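Local coordinates for protein inactive glucansucrase (Lactobacillus reuteri, PDB 5JBD) that is an inactive member of glycoside hydrolase family 70, built round a TIM barrel with an antiparallel beta domain and carrying a bound calcium ion, at residues A[494-499]-A[622-627]; A[532-537]-A[618-623]; A[452-457]-A[488-493]. One frame throughout, in Å; residues are numbered along the deposited sequence.

Contact 1 (A[494-499]-A[622-627]); sequences KQFVSG and GDQDVT
Gln624 and Val626 each give an N-H to a carbonyl in the last turn of helix 483-496. The amide NE2 of Gln624 meets Gln495 O at 2.9 Å, with that oxygen close to the amide plane but the donor tilted out of the carbonyl plane. Val626 N reaches Lys494 O at 3.2 Å, a nearly straight bond (171° at the hydrogen) running almost along the C=O axis. Gln624 can span the gap because its CG stands anti to the backbone N (chi1 -165°) and the chain is extended beyond it; the other end of the amide, OE1, is hydrogen-bonded to Thr534 OG1, which fixes the flip.

Two waters add links. One accepts from Gln495 NE2 and Gln624 N and donates to Asp623 OD1; the other donates to Val626 O and hydrogen-bonds Ser498 OG.

Asp625 turns its OD1 back to Thr627 N and OG1, making an Asx turn. The stretched Lys494 chain runs past this carboxylate: CE lies 3.5 Å from Asp625 OD2 but NZ stays 4.2 Å away, too far for a salt bridge, so the charge attraction is probably modest. The packing centres on Val626, whose CG1 sits 3.3 Å from Gln495 O while CG2 lies near Lys494 O and Val497 O, with Ser498 CB beyond. Phe496 CD1 lies 3.7 Å from Gln624 NE2 in an oblique approach, with ring and amide planes 80° apart.

Val497 is where the chain leaves helical geometry and heads into the antiparallel beta domain, whereas 622-627 belongs to the chain coming back from it. Here the chain entering the beta domain meets the chain leaving it, consistent with the circularly permuted order of family 70.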
# COMPACT_ATOMS: atom_id res chain seq x y z
N LYS A 494 26.02 -10.67 -11.87
CA LYS A 494 26.77 -11.34 -10.81
C LYS A 494 28.20 -11.68 -11.27
O LYS A 494 29.14 -11.59 -10.48
CB LYS A 494 26.03 -12.60 -10.32
CG LYS A 494 26.75 -13.32 -9.19
CD LYS A 494 26.01 -14.55 -8.69
CE LYS A 494 26.75 -15.14 -7.50
NZ LYS A 494 26.05 -16.31 -6.91
N GLN A 495 28.34 -12.06 -12.53
CA GLN A 495 29.65 -12.43 -13.08
C GLN A 495 30.57 -11.25 -13.40
O GLN A 495 31.79 -11.39 -13.31
CB GLN A 495 29.49 -13.28 -14.35
CG GLN A 495 28.74 -14.59 -14.19
CD GLN A 495 28.67 -15.35 -15.51
OE1 GLN A 495 28.14 -14.84 -16.49
NE2 GLN A 495 29.24 -16.53 -15.54
N PHE A 496 30.00 -10.11 -13.80
CA PHE A 496 30.78 -9.08 -14.47
C PHE A 496 30.71 -7.66 -13.93
O PHE A 496 31.68 -6.92 -14.10
CB PHE A 496 30.41 -9.05 -15.97
CG PHE A 496 30.72 -10.33 -16.70
CD1 PHE A 496 32.04 -10.74 -16.89
CD2 PHE A 496 29.70 -11.10 -17.25
CE1 PHE A 496 32.33 -11.90 -17.58
CE2 PHE A 496 29.99 -12.28 -17.93
CZ PHE A 496 31.30 -12.68 -18.10
N VAL A 497 29.61 -7.28 -13.28
CA VAL A 497 29.35 -5.87 -12.97
C VAL A 497 30.05 -5.44 -11.67
O VAL A 497 29.65 -5.84 -10.58
CB VAL A 497 27.84 -5.61 -12.96
CG1 VAL A 497 27.52 -4.23 -12.41
CG2 VAL A 497 27.29 -5.76 -14.36
N SER A 498 31.11 -4.64 -11.83
CA SER A 498 31.86 -4.06 -10.72
C SER A 498 32.77 -2.96 -11.26
O SER A 498 32.92 -2.84 -12.47
CB SER A 498 32.67 -5.13 -9.97
OG SER A 498 33.25 -4.63 -8.77
N GLY A 499 33.35 -2.16 -10.37
CA GLY A 499 34.28 -1.09 -10.74
C GLY A 499 33.61 0.23 -11.03
O GLY A 499 32.40 0.38 -10.84
N GLY A 622 34.69 -20.87 -17.42
CA GLY A 622 33.94 -21.33 -16.26
C GLY A 622 33.26 -20.20 -15.50
O GLY A 622 32.83 -19.22 -16.11
N ASP A 623 33.16 -20.36 -14.19
CA ASP A 623 32.36 -19.47 -13.36
C ASP A 623 33.14 -18.30 -12.81
O ASP A 623 34.33 -18.41 -12.50
CB ASP A 623 31.73 -20.25 -12.20
CG ASP A 623 30.73 -21.29 -12.66
OD1 ASP A 623 29.87 -20.96 -13.52
OD2 ASP A 623 30.81 -22.44 -12.16
N GLN A 624 32.46 -17.18 -12.66
CA GLN A 624 33.05 -15.99 -12.07
C GLN A 624 32.02 -15.28 -11.21
O GLN A 624 30.86 -15.21 -11.60
CB GLN A 624 33.51 -15.04 -13.16
CG GLN A 624 34.45 -13.97 -12.65
CD GLN A 624 35.09 -13.17 -13.75
OE1 GLN A 624 36.26 -13.35 -14.03
NE2 GLN A 624 34.31 -12.31 -14.39
N ASP A 625 32.45 -14.75 -10.06
CA ASP A 625 31.57 -13.99 -9.16
C ASP A 625 32.38 -12.79 -8.66
O ASP A 625 33.38 -12.96 -7.98
CB ASP A 625 31.12 -14.90 -8.01
CG ASP A 625 30.23 -14.20 -6.97
OD1 ASP A 625 29.86 -13.01 -7.11
OD2 ASP A 625 29.87 -14.88 -5.98
N VAL A 626 31.93 -11.58 -9.01
CA VAL A 626 32.64 -10.36 -8.64
C VAL A 626 32.08 -9.68 -7.38
O VAL A 626 32.40 -8.53 -7.12
CB VAL A 626 32.69 -9.33 -9.80
CG1 VAL A 626 33.57 -9.85 -10.94
CG2 VAL A 626 31.29 -8.96 -10.30
N THR A 627 31.26 -10.41 -6.61
CA THR A 627 30.83 -9.94 -5.29
C THR A 627 32.00 -9.39 -4.49
O THR A 627 33.03 -10.02 -4.40
CB THR A 627 30.17 -11.09 -4.49
OG1 THR A 627 28.99 -11.51 -5.17
CG2 THR A 627 29.79 -10.65 -3.07
O HOH W 1 29.42 -18.03 -13.08
O HOH W 2 31.95 -5.93 -6.69

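Contact 2 (A[532-537]-A[618-623]); sequences SRTSGM and PVISGD
Thr534 and Pro618 stand opposite each other, Thr534 CA 5.6 Å from Pro618 CA, where a type I turn from Ser532 to Ser535 gives way to extended chain that runs past the end of strand 612-618. Gly536 takes a positive phi (102°), a conformation in which a beta carbon would press on the carbonyl O of Ser535.

The proline ring does most of the touching, and it meets backbone rather than side chains. Pro618 CB and Pro618 CG lie against Thr534 O, each at 3.5 Å. On the same ring, Pro618 CD comes to 3.2 Å from Gly536 O. That oxygen is buried by the contact and has no polar partner in the model, leaving the CD edge of the ring as a close neighbour. Phe496 and Tyr565 also pack on Pro618, so the ring is wedged between the turn, the helix end and strand 564-571.

Further along, Ile620 reaches back with one branch: its CG2 touches Thr534 CB at 3.7 Å and lies 3.8 Å from Thr534 O. The Thr534 hydroxyl takes the crowded position between the backbone N and the carbonyl carbon (chi1 54°), turned to Gln624, while the CB beside it is left to make the apolar contact with Ile620. Ser535 points away from Pro618; its OG is bonded to Leu531 O and Lys518 N, which braces the turn from behind. Arg533 ties the same turn to the carbonyls of Ala559 and Ala561.

Strands 537-542 and 612-618 are antiparallel neighbours, the first starting and the second finishing here. The contact therefore closes one end of the antiparallel beta domain typical of this clan, where the last residue of strand 612-618 and the loop after it pack on the loop that leads into strand 537-542.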
# COMPACT_ATOMS: atom_id res chain seq x y z
N SER A 532 40.06 -8.38 -12.11
CA SER A 532 40.01 -7.10 -12.80
C SER A 532 39.95 -7.29 -14.31
O SER A 532 39.04 -6.80 -14.97
CB SER A 532 41.22 -6.22 -12.42
OG SER A 532 41.08 -5.69 -11.11
N ARG A 533 40.91 -8.04 -14.84
CA ARG A 533 41.03 -8.27 -16.29
C ARG A 533 39.74 -8.83 -16.94
O ARG A 533 39.34 -8.39 -18.02
CB ARG A 533 42.19 -9.24 -16.58
CG ARG A 533 42.38 -9.62 -18.04
CD ARG A 533 42.65 -8.43 -18.93
NE ARG A 533 42.98 -8.84 -20.30
CZ ARG A 533 43.39 -8.02 -21.28
NH1 ARG A 533 43.54 -6.70 -21.07
NH2 ARG A 533 43.66 -8.53 -22.48
N THR A 534 39.12 -9.80 -16.27
CA THR A 534 38.02 -10.57 -16.86
C THR A 534 36.63 -10.10 -16.40
O THR A 534 35.64 -10.81 -16.60
CB THR A 534 38.20 -12.08 -16.56
OG1 THR A 534 38.36 -12.26 -15.15
CG2 THR A 534 39.42 -12.64 -17.29
N SER A 535 36.53 -8.91 -15.81
CA SER A 535 35.23 -8.35 -15.42
C SER A 535 35.03 -6.96 -16.04
O SER A 535 35.90 -6.45 -16.76
CB SER A 535 35.10 -8.34 -13.89
OG SER A 535 36.11 -7.57 -13.27
N GLY A 536 33.86 -6.37 -15.79
CA GLY A 536 33.40 -5.17 -16.49
C GLY A 536 32.37 -5.50 -17.57
O GLY A 536 32.11 -6.67 -17.87
N MET A 537 31.77 -4.47 -18.13
CA MET A 537 30.64 -4.61 -19.07
C MET A 537 30.46 -3.31 -19.86
O MET A 537 30.75 -2.22 -19.35
CB MET A 537 29.35 -4.97 -18.30
CG MET A 537 28.07 -5.11 -19.13
SD MET A 537 26.55 -5.40 -18.17
CE MET A 537 26.67 -7.16 -17.88
N PRO A 618 33.47 -9.61 -21.01
CA PRO A 618 34.67 -10.40 -21.30
C PRO A 618 34.42 -11.89 -21.54
O PRO A 618 33.56 -12.49 -20.89
CB PRO A 618 35.54 -10.20 -20.05
CG PRO A 618 35.10 -8.87 -19.49
CD PRO A 618 33.63 -8.80 -19.78
N VAL A 619 35.15 -12.47 -22.48
CA VAL A 619 35.22 -13.91 -22.68
C VAL A 619 35.92 -14.49 -21.44
O VAL A 619 36.98 -14.00 -21.05
CB VAL A 619 36.05 -14.27 -23.94
CG1 VAL A 619 36.34 -15.77 -24.02
CG2 VAL A 619 35.33 -13.81 -25.21
N ILE A 620 35.34 -15.52 -20.83
CA ILE A 620 35.92 -16.21 -19.67
C ILE A 620 35.75 -17.73 -19.74
O ILE A 620 34.94 -18.24 -20.52
CB ILE A 620 35.28 -15.73 -18.35
CG1 ILE A 620 33.76 -15.94 -18.37
CG2 ILE A 620 35.62 -14.28 -18.10
CD1 ILE A 620 33.10 -15.81 -17.01
N SER A 621 36.55 -18.42 -18.93
CA SER A 621 36.45 -19.85 -18.72
C SER A 621 35.75 -20.08 -17.36
O SER A 621 36.15 -19.52 -16.32
CB SER A 621 37.85 -20.46 -18.67
OG SER A 621 37.86 -21.80 -18.26
N GLY A 622 34.69 -20.87 -17.42
CA GLY A 622 33.94 -21.33 -16.26
C GLY A 622 33.26 -20.20 -15.50
O GLY A 622 32.83 -19.22 -16.11
N ASP A 623 33.16 -20.36 -14.19
CA ASP A 623 32.36 -19.47 -13.36
C ASP A 623 33.14 -18.30 -12.81
O ASP A 623 34.33 -18.41 -12.50
CB ASP A 623 31.73 -20.25 -12.20
CG ASP A 623 30.73 -21.29 -12.66
OD1 ASP A 623 29.87 -20.96 -13.52
OD2 ASP A 623 30.81 -22.44 -12.16

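Contact 3 (A[452-457]-A[488-493]); sequences ILLSNK and TLMRAR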
# COMPACT_ATOMS: atom_id res chain seq x y z
N ILE A 452 20.22 -1.00 -18.20
CA ILE A 452 20.70 0.18 -17.49
C ILE A 452 20.64 -0.05 -15.97
O ILE A 452 21.65 0.11 -15.27
CB ILE A 452 19.91 1.46 -17.88
CG1 ILE A 452 20.15 1.85 -19.35
CG2 ILE A 452 20.21 2.63 -16.94
CD1 ILE A 452 21.56 2.36 -19.66
N LEU A 453 19.46 -0.45 -15.48
CA LEU A 453 19.26 -0.70 -14.06
C LEU A 453 20.31 -1.67 -13.48
O LEU A 453 20.88 -1.41 -12.42
CB LEU A 453 17.86 -1.25 -13.77
CG LEU A 453 17.48 -1.18 -12.27
CD1 LEU A 453 16.86 0.17 -11.95
CD2 LEU A 453 16.53 -2.30 -11.89
N LEU A 454 20.56 -2.76 -14.17
CA LEU A 454 21.41 -3.83 -13.65
C LEU A 454 22.91 -3.59 -13.82
O LEU A 454 23.72 -4.32 -13.24
CB LEU A 454 21.00 -5.17 -14.26
CG LEU A 454 19.57 -5.61 -13.84
CD1 LEU A 454 19.11 -6.79 -14.68
CD2 LEU A 454 19.50 -5.96 -12.36
N SER A 455 23.30 -2.62 -14.64
CA SER A 455 24.71 -2.24 -14.81
C SER A 455 25.08 -0.98 -14.03
O SER A 455 26.26 -0.67 -13.89
CB SER A 455 25.05 -2.07 -16.30
OG SER A 455 24.25 -1.07 -16.92
N ASN A 456 24.08 -0.25 -13.51
CA ASN A 456 24.36 1.00 -12.76
C ASN A 456 25.15 0.77 -11.46
O ASN A 456 24.85 -0.16 -10.70
CB ASN A 456 23.04 1.74 -12.43
CG ASN A 456 22.60 2.69 -13.53
OD1 ASN A 456 23.31 2.96 -14.51
ND2 ASN A 456 21.42 3.26 -13.35
N LYS A 457 26.14 1.64 -11.21
CA LYS A 457 26.90 1.66 -9.96
C LYS A 457 26.10 2.45 -8.91
O LYS A 457 25.24 3.26 -9.25
CB LYS A 457 28.24 2.39 -10.22
CG LYS A 457 29.25 2.36 -9.09
CD LYS A 457 30.56 3.01 -9.54
CE LYS A 457 31.63 2.98 -8.45
NZ LYS A 457 31.18 3.67 -7.23
N THR A 488 19.09 -13.18 -18.42
CA THR A 488 20.43 -13.06 -19.01
C THR A 488 21.22 -11.90 -18.36
O THR A 488 22.38 -12.06 -17.99
CB THR A 488 20.36 -12.92 -20.54
OG1 THR A 488 19.67 -14.04 -21.08
CG2 THR A 488 21.75 -12.88 -21.17
N LEU A 489 20.58 -10.75 -18.21
CA LEU A 489 21.22 -9.60 -17.58
C LEU A 489 21.51 -9.85 -16.09
O LEU A 489 22.56 -9.43 -15.57
CB LEU A 489 20.34 -8.35 -17.76
CG LEU A 489 20.18 -7.85 -19.20
CD1 LEU A 489 19.03 -6.83 -19.29
CD2 LEU A 489 21.50 -7.24 -19.70
N MET A 490 20.59 -10.54 -15.40
CA MET A 490 20.74 -10.82 -13.97
C MET A 490 21.96 -11.72 -13.70
O MET A 490 22.79 -11.39 -12.85
CB MET A 490 19.46 -11.43 -13.41
CG MET A 490 18.30 -10.45 -13.30
SD MET A 490 16.74 -11.27 -12.93
CE MET A 490 16.92 -11.59 -11.17
N ARG A 491 22.10 -12.80 -14.47
CA ARG A 491 23.24 -13.71 -14.32
C ARG A 491 24.55 -13.01 -14.68
O ARG A 491 25.56 -13.18 -13.99
CB ARG A 491 23.08 -14.96 -15.19
CG ARG A 491 22.02 -15.94 -14.73
CD ARG A 491 21.87 -17.09 -15.73
NE ARG A 491 20.53 -17.69 -15.65
CZ ARG A 491 20.20 -18.80 -14.98
NH1 ARG A 491 21.12 -19.49 -14.30
NH2 ARG A 491 18.94 -19.23 -14.98
N ALA A 492 24.54 -12.25 -15.78
CA ALA A 492 25.73 -11.50 -16.20
C ALA A 492 26.17 -10.47 -15.14
O ALA A 492 27.38 -10.26 -14.94
CB ALA A 492 25.50 -10.82 -17.55
N ARG A 493 25.21 -9.84 -14.48
CA ARG A 493 25.53 -8.87 -13.44
C ARG A 493 26.42 -9.49 -12.36
O ARG A 493 27.44 -8.90 -11.97
CB ARG A 493 24.28 -8.30 -12.79
CG ARG A 493 24.58 -7.18 -11.79
CD ARG A 493 23.30 -6.64 -11.18
NE ARG A 493 23.51 -5.39 -10.47
CZ ARG A 493 23.76 -5.25 -9.17
NH1 ARG A 493 23.85 -6.32 -8.36
NH2 ARG A 493 23.95 -4.03 -8.68
O HOH W 3 23.06 -2.30 -10.79
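Leu454 and Arg493 lead the packing of helix 446-455 on helix 483-496, two helices on the outside of the (beta/alpha)8 barrel, one before and one after strand 460-464. Leu454 points toward helix 483-496. Its chi1 sets CG beside the backbone N, and chi2 (169°) then sets CD1 against Leu489 CB at 3.7 Å and Met490 CG at 4.0 Å, the leucine crossing both side chains obliquely, while CD2 turns to Arg493 CD. Leu489 also points across, yet only its CB makes the touch. Although its CB bond points away, Met490 still reaches Leu454 through CG; the Met490 side chain also packs on Val463 and Met651.

Arg493 crosses Leu454 at about a right angle. Its CG is anti to the backbone N (chi1 -174°) and the chain is extended as far as NE, which lays the methylenes alongside Leu454 O: CD is 3.1 Å from that oxygen. NE then gives Leu454 O a weak hydrogen bond of 3.0 Å, bent to 128° at the hydrogen, with the acceptor at the edge of the guanidinium and near its plane. The same group holds on to the chain just before strand 652-654, NH2 bonding to Asp648 O and NH1 weakly to His650 O. One buried arginine thus joins two barrel helices and the approach to the next barrel strand. Pro461, under both Leu454 and Arg493, supplies the strand side of the packing.

A water lies in the guanidinium plane at its edge. It accepts from Arg493 NH2 at 2.9 Å and donates to two carbonyls near the end of helix 446-455, Leu453 O at 2.9 Å and Asn456 O at 2.8 Å.

In the fold
Helix 483-496 carries contacts 1 and 3, whose centres lie about 11 Å apart: residues 489-493 pack on helix 446-455 and its last turn meets the loop from the beta domain. Contacts 1 and 2 are closer, about 7 Å between centres, and share Gly622 and Asp623. Phe496 O accepts from Gly536 N at 2.8 Å, binding the helix end to the residue just after the turn. Contacts 2 and 3, about 14 Å apart, meet through Met537, whose CE packs on Ala492 CB at 3.9 Å. Contact 1 bridges barrel and beta domain, with contact 3 on the barrel side and contact 2 on the beta-domain side. The calcium ligands Glu237, Asp243, Asn287 and Asn751 lie in other segments.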